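Local coordinates for fucolectin-related protein (Streptococcus pneumoniae, PDB 2J22) that probably binds fucose-containing blood group antigens as a carbohydrate-binding module of a pneumococcal virulence factor, at residues Glu68-Leu73 with Ile91-Ser96; Leu73-Arg78 with Gln84-Phe89; Asn77-Glu82 with Glu110-Ser115; Tyr99-Gln104 with Lys119-Lys124. All coordinates share one frame; numbering follows the deposited sequence.

Interaction 1: residues Glu68-Leu73 with Ile91-Ser96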
loop_
_atom_site.group_PDB
_atom_site.type_symbol
_atom_site.label_atom_id
_atom_site.label_comp_id
_atom_site.label_asym_id
_atom_site.label_seq_id
_atom_site.Cartn_x
_atom_site.Cartn_y
_atom_site.Cartn_z
ATOM N N GLU A 68 9.989 8.398 10.002
ATOM C CA GLU A 68 10.757 7.201 10.306
ATOM C C GLU A 68 11.779 7.071 9.218
ATOM O O GLU A 68 11.544 7.565 8.104
ATOM C CB GLU A 68 9.891 5.896 10.397
ATOM C CG GLU A 68 8.871 5.867 11.570
ATOM C CD GLU A 68 9.449 5.689 12.983
ATOM O OE1 GLU A 68 10.655 5.422 13.175
ATOM O OE2 GLU A 68 8.669 5.804 13.952
ATOM N N GLU A 69 12.902 6.432 9.567
ATOM C CA GLU A 69 13.908 6.005 8.579
ATOM C C GLU A 69 13.473 4.700 7.956
ATOM O O GLU A 69 13.485 3.681 8.604
ATOM C CB GLU A 69 15.313 5.889 9.211
ATOM C CG GLU A 69 15.853 7.227 9.692
ATOM C CD GLU A 69 17.119 7.048 10.504
ATOM O OE1 GLU A 69 18.152 6.634 9.914
ATOM O OE2 GLU A 69 17.044 7.264 11.741
ATOM N N LEU A 70 13.139 4.746 6.667
ATOM C CA LEU A 70 12.460 3.654 6.012
ATOM C C LEU A 70 13.477 2.786 5.305
ATOM O O LEU A 70 14.178 3.290 4.449
ATOM C CB LEU A 70 11.433 4.195 4.988
ATOM C CG LEU A 70 10.458 5.243 5.568
ATOM C CD1 LEU A 70 9.552 5.865 4.507
ATOM C CD2 LEU A 70 9.658 4.640 6.710
ATOM N N GLU A 71 13.489 1.483 5.615
ATOM C CA GLU A 71 14.476 0.553 5.041
ATOM C C GLU A 71 13.894 -0.164 3.850
ATOM O O GLU A 71 14.540 -0.275 2.808
ATOM C CB GLU A 71 14.964 -0.518 6.034
ATOM C CG GLU A 71 15.595 0.033 7.284
ATOM C CD GLU A 71 16.767 0.928 6.940
ATOM O OE1 GLU A 71 17.557 0.495 6.027
ATOM O OE2 GLU A 71 16.870 2.041 7.555
ATOM N N LYS A 72 12.657 -0.657 4.000
ATOM C CA LYS A 72 12.100 -1.526 2.989
ATOM C C LYS A 72 10.605 -1.280 2.961
ATOM O O LYS A 72 9.995 -1.027 4.030
ATOM C CB LYS A 72 12.408 -3.003 3.372
ATOM C CG LYS A 72 12.153 -4.083 2.250
ATOM C CD LYS A 72 12.189 -5.446 2.938
ATOM C CE LYS A 72 13.264 -6.381 2.442
ATOM N NZ LYS A 72 13.244 -7.581 3.373
ATOM N N LEU A 73 10.037 -1.370 1.767
ATOM C CA LEU A 73 8.577 -1.463 1.589
ATOM C C LEU A 73 8.251 -2.794 0.871
ATOM O O LEU A 73 8.874 -3.114 -0.164
ATOM C CB LEU A 73 8.033 -0.242 0.835
ATOM C CG LEU A 73 6.664 -0.268 0.174
ATOM C CD1 LEU A 73 5.610 -0.208 1.274
ATOM C CD2 LEU A 73 6.610 1.010 -0.700
ATOM N N ILE A 91 3.865 4.773 -6.141
ATOM C CA ILE A 91 4.144 4.777 -4.699
ATOM C C ILE A 91 4.711 6.161 -4.422
ATOM O O ILE A 91 5.707 6.545 -5.055
ATOM C CB ILE A 91 5.204 3.688 -4.356
ATOM C CG1 ILE A 91 4.704 2.302 -4.773
ATOM C CG2 ILE A 91 5.662 3.786 -2.871
ATOM C CD1 ILE A 91 5.699 1.179 -4.613
ATOM N N ILE A 92 4.096 6.889 -3.479
ATOM C CA ILE A 92 4.495 8.235 -3.147
ATOM C C ILE A 92 4.747 8.315 -1.657
ATOM O O ILE A 92 3.871 7.958 -0.872
ATOM C CB ILE A 92 3.378 9.288 -3.501
ATOM C CG1 ILE A 92 2.687 8.981 -4.845
ATOM C CG2 ILE A 92 4.026 10.656 -3.591
ATOM C CD1 ILE A 92 1.308 9.611 -5.037
ATOM N N ILE A 93 5.909 8.811 -1.267
ATOM C CA ILE A 93 6.254 8.976 0.177
ATOM C C ILE A 93 6.341 10.443 0.498
ATOM O O ILE A 93 6.918 11.211 -0.255
ATOM C CB ILE A 93 7.565 8.186 0.522
ATOM C CG1 ILE A 93 7.453 6.735 -0.047
ATOM C CG2 ILE A 93 7.904 8.268 2.061
ATOM C CD1 ILE A 93 8.306 5.662 0.622
ATOM N N TYR A 94 5.737 10.855 1.623
ATOM C CA TYR A 94 5.705 12.264 1.992
ATOM C C TYR A 94 6.400 12.499 3.330
ATOM O O TYR A 94 6.449 11.575 4.156
ATOM C CB TYR A 94 4.262 12.756 2.120
ATOM C CG TYR A 94 3.332 12.415 0.985
ATOM C CD1 TYR A 94 3.069 13.354 -0.054
ATOM C CD2 TYR A 94 2.658 11.165 0.944
ATOM C CE1 TYR A 94 2.199 13.031 -1.129
ATOM C CE2 TYR A 94 1.769 10.860 -0.103
ATOM C CZ TYR A 94 1.567 11.788 -1.140
ATOM O OH TYR A 94 0.666 11.470 -2.135
ATOM N N ASP A 95 6.896 13.726 3.569
ATOM C CA ASP A 95 7.488 14.031 4.872
ATOM C C ASP A 95 6.387 14.381 5.846
ATOM O O ASP A 95 5.210 14.307 5.448
ATOM C CB ASP A 95 8.516 15.160 4.817
ATOM C CG ASP A 95 7.972 16.442 4.251
ATOM O OD1 ASP A 95 6.775 16.764 4.434
ATOM O OD2 ASP A 95 8.695 17.206 3.582
ATOM N N SER A 96 6.740 14.753 7.093
ATOM C CA SER A 96 5.746 15.072 8.162
ATOM C C SER A 96 4.921 16.299 7.850
ATOM O O SER A 96 3.934 16.571 8.566
ATOM C CB SER A 96 6.419 15.294 9.526
ATOM O OG SER A 96 7.359 16.352 9.436
#
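Ile91 meets Leu73 in the interior of the beta-sandwich, where strands 67-77 and 89-94 face each other from different sheets. The two side chains reach toward each other tip to tip. CG2 of Ile91 lies 3.6 Å from CD2 of Leu73, and Ile91 CD1 lies 4.0 Å from the same methyl. One methyl of the leucine is thus met by both branches of the isoleucine. Leu73 has its CG anti to the backbone N (chi1 162°), which places that methyl across the gap. Two residues on, Ile93 points inward again. It meets Leu70 in the same end-on way. Its CG2 is 3.8 Å from Leu70 CD1, and its CD1 is 4.1 Å from that atom. On the first strand the two leucines are three residues apart. The spacing is made possible by a classic beta bulge: Glu71 and Lys72 both face Tyr145, and the alternation is reset between the leucines. The backbones stay well separated, with CA atoms of Leu70 and Ile93 10.0 Å apart. Val142 and Val144 of strand 139-146 and Leu118 of strand 113-118 extend the apolar layer. No hydrogen bond crosses between the segments. The four touching side chains are buried and wholly hydrocarbon, so this contact between the sheets rests on dispersion and the exclusion of water.

Interaction 2: residues Leu73-Arg78 with Gln84-Phe89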
loop_
_atom_site.group_PDB
_atom_site.type_symbol
_atom_site.label_atom_id
_atom_site.label_comp_id
_atom_site.label_asym_id
_atom_site.label_seq_id
_atom_site.Cartn_x
_atom_site.Cartn_y
_atom_site.Cartn_z
ATOM N N LEU A 73 10.037 -1.370 1.767
ATOM C CA LEU A 73 8.577 -1.463 1.589
ATOM C C LEU A 73 8.251 -2.794 0.871
ATOM O O LEU A 73 8.874 -3.114 -0.164
ATOM C CB LEU A 73 8.033 -0.242 0.835
ATOM C CG LEU A 73 6.664 -0.268 0.174
ATOM C CD1 LEU A 73 5.610 -0.208 1.274
ATOM C CD2 LEU A 73 6.610 1.010 -0.700
ATOM N N ILE A 74 7.332 -3.584 1.445
ATOM C CA ILE A 74 6.816 -4.740 0.723
ATOM C C ILE A 74 5.235 -4.646 0.519
ATOM O O ILE A 74 4.473 -4.326 1.463
ATOM C CB ILE A 74 7.274 -6.109 1.356
ATOM C CG1 ILE A 74 8.735 -6.107 1.797
ATOM C CG2 ILE A 74 7.079 -7.227 0.360
ATOM C CD1 ILE A 74 9.202 -7.455 2.515
ATOM N N ILE A 75 4.820 -4.766 -0.738
ATOM C CA ILE A 75 3.404 -4.729 -1.138
ATOM C C ILE A 75 2.986 -6.132 -1.622
ATOM O O ILE A 75 3.641 -6.715 -2.487
ATOM C CB ILE A 75 3.182 -3.691 -2.256
ATOM C CG1 ILE A 75 3.403 -2.271 -1.711
ATOM C CG2 ILE A 75 1.777 -3.830 -2.915
ATOM C CD1 ILE A 75 3.982 -1.338 -2.756
ATOM N N TYR A 76 1.930 -6.666 -1.026
ATOM C CA TYR A 76 1.371 -7.994 -1.331
ATOM C C TYR A 76 0.062 -7.773 -2.072
ATOM O O TYR A 76 -0.771 -6.993 -1.633
ATOM C CB TYR A 76 1.139 -8.787 -0.050
ATOM C CG TYR A 76 2.432 -9.334 0.506
ATOM C CD1 TYR A 76 2.996 -10.474 -0.046
ATOM C CD2 TYR A 76 3.147 -8.666 1.516
ATOM C CE1 TYR A 76 4.200 -10.975 0.385
ATOM C CE2 TYR A 76 4.397 -9.169 1.959
ATOM C CZ TYR A 76 4.890 -10.326 1.377
ATOM O OH TYR A 76 6.057 -10.893 1.800
ATOM N N ASN A 77 -0.047 -8.329 -3.275
ATOM C CA ASN A 77 -1.250 -8.137 -4.085
ATOM C C ASN A 77 -2.393 -9.083 -3.692
ATOM O O ASN A 77 -2.150 -10.104 -3.060
ATOM C CB ASN A 77 -0.847 -8.439 -5.534
ATOM C CG ASN A 77 -1.829 -7.882 -6.566
ATOM O OD1 ASN A 77 -2.788 -7.210 -6.239
ATOM N ND2 ASN A 77 -1.559 -8.168 -7.858
ATOM N N ARG A 78 -3.626 -8.760 -4.064
ATOM C CA ARG A 78 -4.698 -9.737 -4.137
ATOM C C ARG A 78 -4.230 -10.914 -5.029
ATOM O O ARG A 78 -3.394 -10.717 -5.920
ATOM C CB ARG A 78 -5.923 -9.090 -4.813
ATOM C CG ARG A 78 -7.226 -9.961 -4.765
ATOM C CD ARG A 78 -8.472 -9.261 -5.346
ATOM N NE ARG A 78 -9.597 -10.218 -5.397
ATOM C CZ ARG A 78 -10.777 -9.904 -5.909
ATOM N NH1 ARG A 78 -10.964 -8.690 -6.432
ATOM N NH2 ARG A 78 -11.751 -10.805 -5.955
ATOM N N GLN A 84 -4.602 -8.236 -11.930
ATOM C CA GLN A 84 -4.077 -7.261 -12.885
ATOM C C GLN A 84 -4.350 -5.849 -12.450
ATOM O O GLN A 84 -3.784 -4.927 -12.991
ATOM C CB GLN A 84 -4.694 -7.476 -14.304
ATOM C CG GLN A 84 -6.080 -6.829 -14.540
ATOM C CD GLN A 84 -7.175 -7.630 -13.915
ATOM O OE1 GLN A 84 -6.949 -8.769 -13.520
ATOM N NE2 GLN A 84 -8.351 -7.047 -13.786
ATOM N N ARG A 85 -5.296 -5.663 -11.527
ATOM C CA ARG A 85 -5.629 -4.301 -11.174
ATOM C C ARG A 85 -4.451 -3.566 -10.515
ATOM O O ARG A 85 -4.407 -2.361 -10.578
ATOM C CB ARG A 85 -6.812 -4.298 -10.226
ATOM C CG ARG A 85 -8.110 -4.678 -10.873
ATOM C CD ARG A 85 -9.275 -4.697 -9.906
ATOM N NE ARG A 85 -10.560 -4.946 -10.583
ATOM C CZ ARG A 85 -11.669 -5.384 -9.994
ATOM N NH1 ARG A 85 -11.690 -5.685 -8.707
ATOM N NH2 ARG A 85 -12.770 -5.574 -10.712
ATOM N N LEU A 86 -3.535 -4.292 -9.859
ATOM C CA LEU A 86 -2.387 -3.643 -9.177
ATOM C C LEU A 86 -1.292 -3.523 -10.233
ATOM O O LEU A 86 -0.352 -4.356 -10.305
ATOM C CB LEU A 86 -1.868 -4.422 -7.960
ATOM C CG LEU A 86 -0.767 -3.728 -7.121
ATOM C CD1 LEU A 86 -1.155 -2.300 -6.636
ATOM C CD2 LEU A 86 -0.333 -4.551 -5.912
ATOM N N SER A 87 -1.428 -2.511 -11.069
ATOM C CA SER A 87 -0.468 -2.315 -12.171
ATOM C C SER A 87 -0.535 -0.841 -12.542
ATOM O O SER A 87 -1.517 -0.180 -12.209
ATOM C CB SER A 87 -0.881 -3.151 -13.377
ATOM O OG SER A 87 -2.096 -2.673 -13.943
ATOM N N ASN A 88 0.482 -0.327 -13.234
ATOM C CA ASN A 88 0.514 1.091 -13.658
ATOM C C ASN A 88 0.186 1.992 -12.502
ATOM O O ASN A 88 -0.825 2.724 -12.539
ATOM C CB ASN A 88 -0.470 1.330 -14.831
ATOM C CG ASN A 88 -0.462 2.789 -15.347
ATOM O OD1 ASN A 88 0.508 3.545 -15.135
ATOM N ND2 ASN A 88 -1.548 3.194 -16.010
ATOM N N PHE A 89 1.023 1.934 -11.458
ATOM C CA PHE A 89 0.713 2.674 -10.246
ATOM C C PHE A 89 1.865 3.470 -9.702
ATOM O O PHE A 89 2.993 3.247 -10.043
ATOM C CB PHE A 89 0.026 1.785 -9.146
ATOM C CG PHE A 89 0.907 0.729 -8.555
ATOM C CD1 PHE A 89 1.655 0.987 -7.402
ATOM C CD2 PHE A 89 0.984 -0.551 -9.142
ATOM C CE1 PHE A 89 2.518 -0.035 -6.802
ATOM C CE2 PHE A 89 1.769 -1.533 -8.597
ATOM C CZ PHE A 89 2.542 -1.316 -7.420
HETATM O O HOH W 1 -9.665 -6.154 -6.607
#
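Arg78 and Arg85 both donate to one water, which NH1 of Arg78 reaches at 2.9 Å and NH1 of Arg85 at 3.0 Å. Each guanidinium meets the water at its edge, in plane. The two side chains lie side by side and point the same way, with their planes 55° apart. Arg78 also has a salt bridge to Asp80. Next to the arginines, Leu86, the centre of an inverse gamma turn, slides past Asn77 in the opposite direction. Asn77 OD1 lies 3.4 Å from Leu86 CB, and ND2 of the same amide is bonded to the backbone O of Ile83. With chi1 at -162° the Asn77 amide swings to the side of the carbonyl carbon and lies against the leucine. Deeper still the contact turns apolar. Leu86 CD2 touches Ile75 CG2 at 3.7 Å, and Leu86 CD1 sits 3.6 Å above one face of the Phe89 ring, toward its rim. Within the loop, Ser87 OG donates to Gln84 O at 3.0 Å. The loop thus packs on the end of strand 67-77 before it enters strand 89-94. The water accepts from both arginines and probably eases the approach of two like charges, while the leucine carries the buried packing.

Interaction 3: residues Asn77-Glu82 with Glu110-Ser115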
loop_
_atom_site.group_PDB
_atom_site.type_symbol
_atom_site.label_atom_id
_atom_site.label_comp_id
_atom_site.label_asym_id
_atom_site.label_seq_id
_atom_site.Cartn_x
_atom_site.Cartn_y
_atom_site.Cartn_z
ATOM N N ASN A 77 -0.047 -8.329 -3.275
ATOM C CA ASN A 77 -1.250 -8.137 -4.085
ATOM C C ASN A 77 -2.393 -9.083 -3.692
ATOM O O ASN A 77 -2.150 -10.104 -3.060
ATOM C CB ASN A 77 -0.847 -8.439 -5.534
ATOM C CG ASN A 77 -1.829 -7.882 -6.566
ATOM O OD1 ASN A 77 -2.788 -7.210 -6.239
ATOM N ND2 ASN A 77 -1.559 -8.168 -7.858
ATOM N N ARG A 78 -3.626 -8.760 -4.064
ATOM C CA ARG A 78 -4.698 -9.737 -4.137
ATOM C C ARG A 78 -4.230 -10.914 -5.029
ATOM O O ARG A 78 -3.394 -10.717 -5.920
ATOM C CB ARG A 78 -5.923 -9.090 -4.813
ATOM C CG ARG A 78 -7.226 -9.961 -4.765
ATOM C CD ARG A 78 -8.472 -9.261 -5.346
ATOM N NE ARG A 78 -9.597 -10.218 -5.397
ATOM C CZ ARG A 78 -10.777 -9.904 -5.909
ATOM N NH1 ARG A 78 -10.964 -8.690 -6.432
ATOM N NH2 ARG A 78 -11.751 -10.805 -5.955
ATOM N N THR A 79 -4.723 -12.114 -4.747
ATOM C CA THR A 79 -4.310 -13.326 -5.483
ATOM C C THR A 79 -5.477 -14.179 -6.053
ATOM O O THR A 79 -5.266 -14.955 -6.962
ATOM C CB THR A 79 -3.374 -14.244 -4.599
ATOM O OG1 THR A 79 -4.088 -14.709 -3.457
ATOM C CG2 THR A 79 -2.170 -13.492 -4.018
ATOM N N ASP A 80 -6.699 -14.062 -5.555
ATOM C CA ASP A 80 -7.750 -14.986 -6.021
ATOM C C ASP A 80 -8.316 -14.652 -7.414
ATOM O O ASP A 80 -8.642 -15.553 -8.166
ATOM C CB ASP A 80 -8.886 -15.056 -5.011
ATOM C CG ASP A 80 -9.611 -13.716 -4.873
ATOM O OD1 ASP A 80 -9.030 -12.781 -4.278
ATOM O OD2 ASP A 80 -10.720 -13.484 -5.361
ATOM N N ALA A 81 -8.405 -13.358 -7.749
ATOM C CA ALA A 81 -8.996 -12.860 -8.991
ATOM C C ALA A 81 -8.537 -11.395 -9.199
ATOM O O ALA A 81 -7.979 -10.785 -8.287
ATOM C CB ALA A 81 -10.542 -12.924 -8.912
ATOM N N GLU A 82 -8.767 -10.857 -10.396
ATOM C CA GLU A 82 -8.482 -9.439 -10.721
ATOM C C GLU A 82 -7.091 -8.971 -10.300
ATOM O O GLU A 82 -6.924 -7.807 -9.908
ATOM C CB GLU A 82 -9.519 -8.527 -10.080
ATOM C CG GLU A 82 -10.951 -8.938 -10.363
ATOM C CD GLU A 82 -11.297 -8.776 -11.832
ATOM O OE1 GLU A 82 -10.417 -8.375 -12.635
ATOM O OE2 GLU A 82 -12.463 -9.048 -12.159
ATOM N N GLU A 110 5.042 -9.103 -11.309
ATOM C CA GLU A 110 5.073 -10.439 -11.888
ATOM C C GLU A 110 4.671 -11.541 -10.927
ATOM O O GLU A 110 4.111 -12.577 -11.349
ATOM C CB GLU A 110 6.441 -10.730 -12.438
ATOM C CG GLU A 110 6.571 -10.240 -13.864
ATOM C CD GLU A 110 7.927 -10.546 -14.417
ATOM O OE1 GLU A 110 8.336 -9.808 -15.333
ATOM O OE2 GLU A 110 8.577 -11.515 -13.936
ATOM N N SER A 111 4.975 -11.354 -9.645
ATOM C CA SER A 111 4.560 -12.348 -8.654
ATOM C C SER A 111 3.502 -11.713 -7.791
ATOM O O SER A 111 3.056 -10.615 -8.090
ATOM C CB SER A 111 5.739 -12.857 -7.806
ATOM O OG SER A 111 6.464 -11.779 -7.258
ATOM N N ASN A 112 3.099 -12.386 -6.724
ATOM C CA ASN A 112 2.089 -11.809 -5.865
ATOM C C ASN A 112 2.611 -10.669 -4.988
ATOM O O ASN A 112 1.893 -10.203 -4.145
ATOM C CB ASN A 112 1.348 -12.876 -5.044
ATOM C CG ASN A 112 2.251 -13.615 -4.031
ATOM O OD1 ASN A 112 3.322 -13.120 -3.605
ATOM N ND2 ASN A 112 1.804 -14.816 -3.637
ATOM N N ASN A 113 3.849 -10.220 -5.206
ATOM C CA ASN A 113 4.439 -9.184 -4.357
ATOM C C ASN A 113 5.583 -8.365 -4.987
ATOM O O ASN A 113 6.175 -8.781 -5.988
ATOM C CB ASN A 113 4.815 -9.755 -2.984
ATOM C CG ASN A 113 6.122 -10.538 -3.014
ATOM O OD1 ASN A 113 6.139 -11.731 -3.286
ATOM N ND2 ASN A 113 7.217 -9.851 -2.761
ATOM N N LEU A 114 5.874 -7.197 -4.398
ATOM C CA LEU A 114 6.999 -6.353 -4.816
ATOM C C LEU A 114 7.701 -5.759 -3.607
ATOM O O LEU A 114 7.066 -5.257 -2.703
ATOM C CB LEU A 114 6.566 -5.268 -5.794
ATOM C CG LEU A 114 7.231 -3.889 -5.797
ATOM C CD1 LEU A 114 8.237 -3.738 -6.887
ATOM C CD2 LEU A 114 6.185 -2.749 -5.886
ATOM N N SER A 115 9.024 -5.839 -3.612
ATOM C CA SER A 115 9.844 -5.341 -2.530
ATOM C C SER A 115 10.599 -4.125 -3.044
ATOM O O SER A 115 11.075 -4.114 -4.172
ATOM C CB SER A 115 10.801 -6.429 -2.006
ATOM O OG SER A 115 11.182 -6.176 -0.651
HETATM O O HOH W 2 0.501 -9.957 -8.752
HETATM O O HOH W 3 -0.230 -11.492 -1.940
#
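Asn77 and Asn112 are joined by a short backbone bond, the tight part of this contact. Asn77 N donates to Asn112 O at 2.8 Å, with a nearly straight N-H...O angle of 168°. Asn77 CB closes on the same oxygen at 3.5 Å. Here strand 67-77 lies beside strand 113-118, its antiparallel neighbour in one sheet of the galactose-binding-type sandwich, and loops adjoin both. The pairing then becomes looser and wetter. One water accepts from Asn77 ND2, which also donates to Ile83 O, and itself donates to Ser111 O at 2.7 Å. A second donates to Asn77 O at 2.6 Å and only weakly to Asn112 O. At the exposed rim, Thr79 CG2 merely rests on Asn112 CB at 3.7 Å. Within the same loop, Arg78 grips Asp80 side-on: NE meets OD1 and NH2 meets OD2, each on the syn side of the carboxylate. Asp80 OD1 is also bonded to Tyr44 N.

Interaction 4: residues Tyr99-Gln104 with Lys119-Lys124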
loop_
_atom_site.group_PDB
_atom_site.type_symbol
_atom_site.label_atom_id
_atom_site.label_comp_id
_atom_site.label_asym_id
_atom_site.label_seq_id
_atom_site.Cartn_x
_atom_site.Cartn_y
_atom_site.Cartn_z
ATOM N N TYR A 99 4.555 16.945 2.155
ATOM C CA TYR A 99 5.178 17.204 0.873
ATOM C C TYR A 99 5.866 15.924 0.414
ATOM O O TYR A 99 6.484 15.195 1.196
ATOM C CB TYR A 99 6.212 18.330 0.971
ATOM C CG TYR A 99 5.601 19.687 1.131
ATOM C CD1 TYR A 99 4.998 20.341 0.063
ATOM C CD2 TYR A 99 5.615 20.308 2.365
ATOM C CE1 TYR A 99 4.371 21.603 0.237
ATOM C CE2 TYR A 99 5.027 21.535 2.552
ATOM C CZ TYR A 99 4.424 22.200 1.496
ATOM O OH TYR A 99 3.849 23.429 1.732
ATOM N N GLU A 100 5.802 15.685 -0.883
ATOM C CA GLU A 100 6.431 14.517 -1.474
ATOM C C GLU A 100 7.950 14.480 -1.261
ATOM O O GLU A 100 8.676 15.459 -1.551
ATOM C CB GLU A 100 6.084 14.479 -2.961
ATOM C CG GLU A 100 6.493 13.204 -3.635
ATOM C CD GLU A 100 7.273 13.464 -4.895
ATOM O OE1 GLU A 100 6.652 13.459 -5.997
ATOM O OE2 GLU A 100 8.482 13.711 -4.773
ATOM N N VAL A 101 8.454 13.350 -0.778
ATOM C CA VAL A 101 9.903 13.183 -0.679
ATOM C C VAL A 101 10.456 12.104 -1.592
ATOM O O VAL A 101 11.670 11.965 -1.668
ATOM C CB VAL A 101 10.393 12.929 0.788
ATOM C CG1 VAL A 101 10.046 14.142 1.648
ATOM C CG2 VAL A 101 9.787 11.616 1.368
ATOM N N PHE A 102 9.587 11.331 -2.267
ATOM C CA PHE A 102 10.015 10.183 -3.102
ATOM C C PHE A 102 8.826 9.661 -3.918
ATOM O O PHE A 102 7.738 9.491 -3.390
ATOM C CB PHE A 102 10.582 9.047 -2.223
ATOM C CG PHE A 102 10.769 7.687 -2.939
ATOM C CD1 PHE A 102 11.945 7.400 -3.648
ATOM C CD2 PHE A 102 9.796 6.686 -2.854
ATOM C CE1 PHE A 102 12.140 6.134 -4.283
ATOM C CE2 PHE A 102 9.969 5.412 -3.512
ATOM C CZ PHE A 102 11.152 5.146 -4.222
ATOM N N THR A 103 9.015 9.407 -5.198
ATOM C CA THR A 103 7.951 8.789 -5.993
ATOM C C THR A 103 8.509 7.671 -6.830
ATOM O O THR A 103 9.573 7.825 -7.393
ATOM C CB THR A 103 7.309 9.824 -6.916
ATOM O OG1 THR A 103 6.735 10.840 -6.099
ATOM C CG2 THR A 103 6.103 9.233 -7.612
ATOM N N GLN A 104 7.799 6.548 -6.916
ATOM C CA GLN A 104 8.197 5.494 -7.846
ATOM C C GLN A 104 7.016 4.911 -8.627
ATOM O O GLN A 104 5.960 4.558 -8.059
ATOM C CB GLN A 104 8.979 4.401 -7.123
ATOM C CG GLN A 104 8.849 3.039 -7.693
ATOM C CD GLN A 104 10.121 2.487 -8.279
ATOM O OE1 GLN A 104 10.733 1.575 -7.699
ATOM N NE2 GLN A 104 10.519 3.008 -9.446
ATOM N N LYS A 119 16.524 2.388 1.480
ATOM C CA LYS A 119 17.776 2.791 2.150
ATOM C C LYS A 119 17.722 3.924 3.191
ATOM O O LYS A 119 18.507 4.876 3.093
ATOM C CB LYS A 119 18.820 3.159 1.089
ATOM C CG LYS A 119 18.767 2.299 -0.142
ATOM C CD LYS A 119 20.126 1.679 -0.362
ATOM C CE LYS A 119 20.041 0.190 -0.352
ATOM N NZ LYS A 119 20.942 -0.265 -1.446
ATOM N N GLY A 120 16.816 3.847 4.179
ATOM C CA GLY A 120 16.765 4.857 5.233
ATOM C C GLY A 120 16.162 6.220 4.853
ATOM O O GLY A 120 16.217 7.182 5.642
ATOM N N LEU A 121 15.577 6.331 3.660
ATOM C CA LEU A 121 14.680 7.454 3.347
ATOM C C LEU A 121 13.769 7.855 4.547
ATOM O O LEU A 121 13.051 6.989 5.104
ATOM C CB LEU A 121 13.814 7.060 2.134
ATOM C CG LEU A 121 12.757 8.049 1.643
ATOM C CD1 LEU A 121 13.473 9.282 1.034
ATOM C CD2 LEU A 121 11.794 7.320 0.642
ATOM N N LYS A 122 13.816 9.128 4.989
ATOM C CA LYS A 122 12.918 9.610 6.049
ATOM C C LYS A 122 11.555 10.003 5.452
ATOM O O LYS A 122 11.517 10.801 4.503
ATOM C CB LYS A 122 13.528 10.789 6.825
ATOM C CG LYS A 122 14.766 10.391 7.715
ATOM C CD LYS A 122 15.405 11.623 8.294
ATOM C CE LYS A 122 16.338 11.219 9.445
ATOM N NZ LYS A 122 17.460 10.418 8.922
ATOM N N GLY A 123 10.476 9.387 5.976
ATOM C CA GLY A 123 9.097 9.714 5.597
ATOM C C GLY A 123 8.103 9.440 6.708
ATOM O O GLY A 123 8.394 8.634 7.646
ATOM N N LYS A 124 6.922 10.052 6.589
ATOM C CA LYS A 124 5.872 9.851 7.578
ATOM C C LYS A 124 4.599 9.181 7.029
ATOM O O LYS A 124 3.781 8.643 7.828
ATOM C CB LYS A 124 5.512 11.194 8.237
ATOM C CG LYS A 124 4.226 11.169 9.048
ATOM C CD LYS A 124 4.372 12.143 10.138
ATOM C CE LYS A 124 3.076 12.514 10.764
ATOM N NZ LYS A 124 2.536 11.351 11.397
#
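Strand 100-108 packs on strand 121-123 of the other sheet at one edge of the beta-sandwich. A classic beta bulge, in which Val101 and Phe102 both face Ile93, lies in the first strand. The strand axes come within 8.0 Å and run at 115° to each other. Both consecutive residues direct their CB toward segment 119-124, which fits the break in alternation at the bulge. Phe102 and Leu121 cross at about a right angle. Leu121 CD2 rests 3.6 Å from Phe102 CB and 3.7 Å from Phe102 CG. A chi1 of 178° carries Leu121 away from its own N toward Phe102. Beside it, Val101 CG2 packs on the backbone carbonyl O of Lys122 at 3.7 Å. Its approach to Leu121 CD1 is looser, at 4.4 Å. On strand 100-108 itself, Thr103 OG1 donates to Glu100 OE1 at 2.6 Å and comes from above the carboxylate plane. The side chain of Phe102 also touches Leu118 of strand 113-118. No hydrogen bond links the two segments. Methyl groups, a methylene and the root of an aromatic ring make the contact between side chains, so its hold is that of apolar packing at a partly exposed edge.

In the fold
Interactions 1 and 4 lie together at one end of the sandwich, with centres about 4 Å apart. Probable backbone hydrogen bonds connect them: Ile93 O to Val101 N and Leu70 N to Leu121 O, both 2.7 Å. Interactions 2 and 3 share Asn77 and Arg78 at the other end, with centres about 6 Å apart. Strand 67-77 runs between the ends, and the centres of interactions 1 and 2 are about 17 Å apart. The apolar interior continues from one to the other, where Ile91 CD1 meets Ile75 CD1 at 3.6 Å. The calcium ion is about 10 Å from the Arg78 side chain and about 13 Å from that of Leu73. Glu141, at the metal site, shares backbone bonding with Tyr76.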